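Local atomic coordinates of member of s1p family of ribosomal proteins (Pyrococcus furiosus, PDB entry 5YH1), a protein that binds manganese and probably acts as an exonuclease on nucleic acids, this chain being the DHH-domain part of a longer protein. Residues 254-266 and 293-305. Numbering follows the deposited sequence.
Sequences KKIAEVIDHEAFY and VEGIYPEVKEKQE
The imidazole of His262 is sandwiched between Val300, whose CG2 lies 3.7 Å from the ring centroid on one face, and Tyr266 CE2, from the same helix, over the opposite face, both offset toward the rim of the imidazole. At the imidazole edge, Lys303 NZ donates to NE2 over 3.1 Å. The Tyr297 ring takes Lys255 CG squarely over the centre of one face, a CH-pi contact only 5° off the ring normal, while Val259 CG2 and Glu258 CB meet its edge. With CG anti to the backbone N (chi1 176°), His262 reaches across as a knob among Ile296, Glu299, Val300 and Lys303. This is helix-helix packing in the DHH domain: segments 254-266 and 293-305, parts of helices 250-267 and 286-311, cross at 77° with axes 9.2 Å apart, and the side chain of Ile256 lies about 11 Å from that of the manganese ligand Asp67. Glu263 OE1 accepts the ND1 hydrogen of His262 at 2.7 Å, fixing the ring's rotation and leaving NE2 to accept from Lys303. An alanine at His262 is likely to leave Lys303 with one fewer acceptor and open a gap beside Val300. Lys303 NZ also donates to Tyr266 OH, 2.7 Å away. Farther along, Gln304 NE2 approaches Glu258 OE1 at 2.9 Å from above the carboxylate plane, and a water joins Glu258 OE2 to Gln304 OE1. Arg150 of the second subunit forms salt bridges with both Glu263 and Glu299.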
# COMPACT_ATOMS: atom_id res chain seq x y z
N LYS A 254 -24.51 17.34 10.83
CA LYS A 254 -23.12 17.50 11.27
C LYS A 254 -22.48 16.20 11.75
O LYS A 254 -21.31 15.95 11.46
CB LYS A 254 -23.03 18.55 12.37
CG LYS A 254 -23.13 19.96 11.82
CD LYS A 254 -23.10 21.00 12.92
CE LYS A 254 -22.89 22.39 12.33
NZ LYS A 254 -23.55 23.43 13.17
N LYS A 255 -23.25 15.39 12.47
CA LYS A 255 -22.79 14.10 12.96
C LYS A 255 -22.51 13.17 11.79
O LYS A 255 -21.49 12.49 11.77
CB LYS A 255 -23.84 13.44 13.86
CG LYS A 255 -24.05 14.06 15.23
CD LYS A 255 -25.14 13.27 15.94
CE LYS A 255 -25.17 13.47 17.44
NZ LYS A 255 -25.28 14.91 17.78
N ILE A 256 -23.45 13.14 10.84
CA ILE A 256 -23.28 12.35 9.61
C ILE A 256 -22.01 12.75 8.86
O ILE A 256 -21.22 11.88 8.47
CB ILE A 256 -24.52 12.45 8.69
CG1 ILE A 256 -25.68 11.67 9.31
CG2 ILE A 256 -24.22 11.88 7.30
CD1 ILE A 256 -27.02 11.91 8.65
N ALA A 257 -21.80 14.05 8.66
CA ALA A 257 -20.60 14.51 7.97
C ALA A 257 -19.32 14.09 8.72
O ALA A 257 -18.35 13.65 8.09
CB ALA A 257 -20.61 16.02 7.78
N GLU A 258 -19.33 14.24 10.04
CA GLU A 258 -18.15 13.88 10.85
C GLU A 258 -17.89 12.39 10.79
O GLU A 258 -16.73 11.96 10.74
CB GLU A 258 -18.29 14.35 12.29
CG GLU A 258 -18.27 15.87 12.47
CD GLU A 258 -16.88 16.49 12.35
OE1 GLU A 258 -15.87 15.78 12.19
OE2 GLU A 258 -16.80 17.73 12.42
N VAL A 259 -18.96 11.60 10.80
CA VAL A 259 -18.84 10.15 10.67
C VAL A 259 -18.24 9.75 9.32
O VAL A 259 -17.35 8.90 9.27
CB VAL A 259 -20.18 9.44 10.91
CG1 VAL A 259 -20.11 7.98 10.49
CG2 VAL A 259 -20.58 9.54 12.38
N ILE A 260 -18.72 10.35 8.24
CA ILE A 260 -18.20 10.02 6.90
C ILE A 260 -16.71 10.30 6.79
O ILE A 260 -15.94 9.44 6.33
CB ILE A 260 -18.96 10.76 5.79
CG1 ILE A 260 -20.39 10.22 5.67
CG2 ILE A 260 -18.24 10.60 4.45
CD1 ILE A 260 -21.33 11.11 4.89
N ASP A 261 -16.29 11.49 7.22
CA ASP A 261 -14.88 11.90 7.13
C ASP A 261 -13.98 11.01 8.00
O ASP A 261 -12.81 10.79 7.66
CB ASP A 261 -14.70 13.37 7.50
CG ASP A 261 -15.36 14.33 6.49
OD1 ASP A 261 -15.56 13.97 5.31
OD2 ASP A 261 -15.67 15.47 6.89
N HIS A 262 -14.51 10.53 9.12
CA HIS A 262 -13.78 9.64 10.02
C HIS A 262 -13.64 8.25 9.38
O HIS A 262 -12.53 7.77 9.18
CB HIS A 262 -14.48 9.56 11.38
CG HIS A 262 -13.84 8.61 12.34
ND1 HIS A 262 -14.17 7.27 12.39
CD2 HIS A 262 -12.92 8.80 13.31
CE1 HIS A 262 -13.47 6.68 13.34
NE2 HIS A 262 -12.70 7.59 13.91
N GLU A 263 -14.76 7.63 9.05
CA GLU A 263 -14.72 6.32 8.42
C GLU A 263 -13.89 6.31 7.12
O GLU A 263 -13.12 5.37 6.89
CB GLU A 263 -16.14 5.77 8.16
CG GLU A 263 -16.99 5.58 9.41
CD GLU A 263 -16.34 4.72 10.48
OE1 GLU A 263 -15.69 5.28 11.40
OE2 GLU A 263 -16.47 3.48 10.42
N ALA A 264 -14.03 7.33 6.29
CA ALA A 264 -13.30 7.38 5.01
C ALA A 264 -11.79 7.49 5.20
O ALA A 264 -11.02 7.05 4.35
CB ALA A 264 -13.81 8.51 4.13
N PHE A 265 -11.37 8.12 6.29
CA PHE A 265 -9.96 8.15 6.67
C PHE A 265 -9.41 6.73 6.83
O PHE A 265 -8.31 6.43 6.39
CB PHE A 265 -9.77 8.96 7.96
CG PHE A 265 -8.36 8.96 8.48
CD1 PHE A 265 -7.46 9.94 8.06
CD2 PHE A 265 -7.93 8.00 9.38
CE1 PHE A 265 -6.15 9.94 8.54
CE2 PHE A 265 -6.62 7.99 9.85
CZ PHE A 265 -5.73 8.96 9.42
N TYR A 266 -10.20 5.85 7.44
CA TYR A 266 -9.74 4.49 7.73
C TYR A 266 -9.91 3.51 6.57
O TYR A 266 -9.10 2.60 6.43
CB TYR A 266 -10.41 3.95 9.00
CG TYR A 266 -9.91 4.62 10.25
CD1 TYR A 266 -8.69 4.26 10.84
CD2 TYR A 266 -10.65 5.63 10.86
CE1 TYR A 266 -8.23 4.89 11.99
CE2 TYR A 266 -10.20 6.25 12.01
CZ TYR A 266 -9.00 5.88 12.58
OH TYR A 266 -8.59 6.52 13.73
N VAL A 293 -24.39 5.61 12.93
CA VAL A 293 -24.16 7.01 13.32
C VAL A 293 -24.09 7.18 14.84
O VAL A 293 -23.22 7.89 15.33
CB VAL A 293 -25.22 7.96 12.71
CG1 VAL A 293 -25.05 9.37 13.25
CG2 VAL A 293 -25.09 7.96 11.20
N GLU A 294 -24.98 6.51 15.57
CA GLU A 294 -24.98 6.59 17.05
C GLU A 294 -23.85 5.78 17.66
O GLU A 294 -23.39 6.09 18.75
CB GLU A 294 -26.32 6.15 17.63
CG GLU A 294 -27.50 7.04 17.24
CD GLU A 294 -28.86 6.49 17.68
OE1 GLU A 294 -28.91 5.44 18.37
OE2 GLU A 294 -29.88 7.12 17.33
N GLY A 295 -23.42 4.73 16.98
CA GLY A 295 -22.25 3.98 17.43
C GLY A 295 -20.94 4.72 17.19
O GLY A 295 -20.05 4.71 18.05
N ILE A 296 -20.82 5.37 16.03
CA ILE A 296 -19.54 5.92 15.60
C ILE A 296 -19.33 7.35 16.09
O ILE A 296 -18.24 7.70 16.53
CB ILE A 296 -19.39 5.84 14.05
CG1 ILE A 296 -19.39 4.37 13.60
CG2 ILE A 296 -18.12 6.54 13.58
CD1 ILE A 296 -19.64 4.17 12.12
N TYR A 297 -20.37 8.18 16.03
CA TYR A 297 -20.18 9.61 16.32
C TYR A 297 -19.56 9.92 17.70
O TYR A 297 -18.66 10.74 17.78
CB TYR A 297 -21.46 10.44 16.11
CG TYR A 297 -21.18 11.88 16.44
CD1 TYR A 297 -20.50 12.70 15.55
CD2 TYR A 297 -21.51 12.39 17.69
CE1 TYR A 297 -20.18 14.00 15.88
CE2 TYR A 297 -21.21 13.70 18.03
CZ TYR A 297 -20.55 14.50 17.12
OH TYR A 297 -20.25 15.79 17.47
N PRO A 298 -20.03 9.26 18.79
CA PRO A 298 -19.40 9.51 20.11
C PRO A 298 -17.89 9.23 20.13
O PRO A 298 -17.12 9.97 20.72
CB PRO A 298 -20.14 8.53 21.04
CG PRO A 298 -21.46 8.30 20.37
CD PRO A 298 -21.17 8.33 18.89
N GLU A 299 -17.50 8.18 19.45
CA GLU A 299 -16.10 7.81 19.29
C GLU A 299 -15.34 8.90 18.55
O GLU A 299 -14.26 9.30 18.97
CB GLU A 299 -16.07 6.46 18.56
CG GLU A 299 -14.78 5.97 17.94
CD GLU A 299 -15.01 4.66 17.20
OE1 GLU A 299 -15.93 3.88 17.58
OE2 GLU A 299 -14.29 4.42 16.21
N VAL A 300 -15.93 9.43 17.49
CA VAL A 300 -15.32 10.53 16.74
C VAL A 300 -15.19 11.78 17.59
O VAL A 300 -14.14 12.44 17.60
CB VAL A 300 -16.14 10.88 15.47
CG1 VAL A 300 -15.51 12.05 14.73
CG2 VAL A 300 -16.23 9.66 14.56
N LYS A 301 -16.25 12.12 18.31
CA LYS A 301 -16.26 13.28 19.17
C LYS A 301 -15.21 13.17 20.26
O LYS A 301 -14.54 14.15 20.57
CB LYS A 301 -17.64 13.46 19.81
CG LYS A 301 -17.74 14.64 20.76
CD LYS A 301 -19.10 14.68 21.43
CE LYS A 301 -19.34 16.03 22.08
NZ LYS A 301 -20.39 15.96 23.13
N GLU A 302 -15.08 11.99 20.85
CA GLU A 302 -14.11 11.80 21.91
C GLU A 302 -12.67 11.93 21.40
O GLU A 302 -11.84 12.54 22.07
CB GLU A 302 -14.30 10.44 22.59
CG GLU A 302 -13.44 10.25 23.83
CD GLU A 302 -13.65 8.90 24.48
OE1 GLU A 302 -13.57 7.86 23.78
OE2 GLU A 302 -13.89 8.86 25.70
N LYS A 303 -12.39 11.39 20.22
CA LYS A 303 -11.05 11.56 19.63
C LYS A 303 -10.71 13.02 19.41
O LYS A 303 -9.61 13.46 19.72
CB LYS A 303 -10.94 10.85 18.29
CG LYS A 303 -10.86 9.34 18.37
CD LYS A 303 -10.69 8.77 16.98
CE LYS A 303 -10.79 7.27 17.00
NZ LYS A 303 -10.39 6.67 15.70
N GLN A 304 -11.66 13.78 18.86
CA GLN A 304 -11.41 15.20 18.61
C GLN A 304 -11.16 15.97 19.90
O GLN A 304 -10.24 16.77 19.98
CB GLN A 304 -12.55 15.82 17.81
CG GLN A 304 -12.63 15.28 16.38
CD GLN A 304 -13.68 15.99 15.54
OE1 GLN A 304 -14.18 17.03 15.91
NE2 GLN A 304 -14.01 15.41 14.39
N GLU A 305 -11.98 15.72 20.93
CA GLU A 305 -11.80 16.39 22.22
C GLU A 305 -10.48 16.05 22.89
O GLU A 305 -9.81 16.92 23.44
CB GLU A 305 -12.95 16.03 23.18
CG GLU A 305 -14.25 16.68 22.78
CD GLU A 305 -15.43 16.22 23.61
OE1 GLU A 305 -15.36 15.14 24.26
OE2 GLU A 305 -16.44 16.93 23.61
O HOH W 1 -14.90 18.78 13.90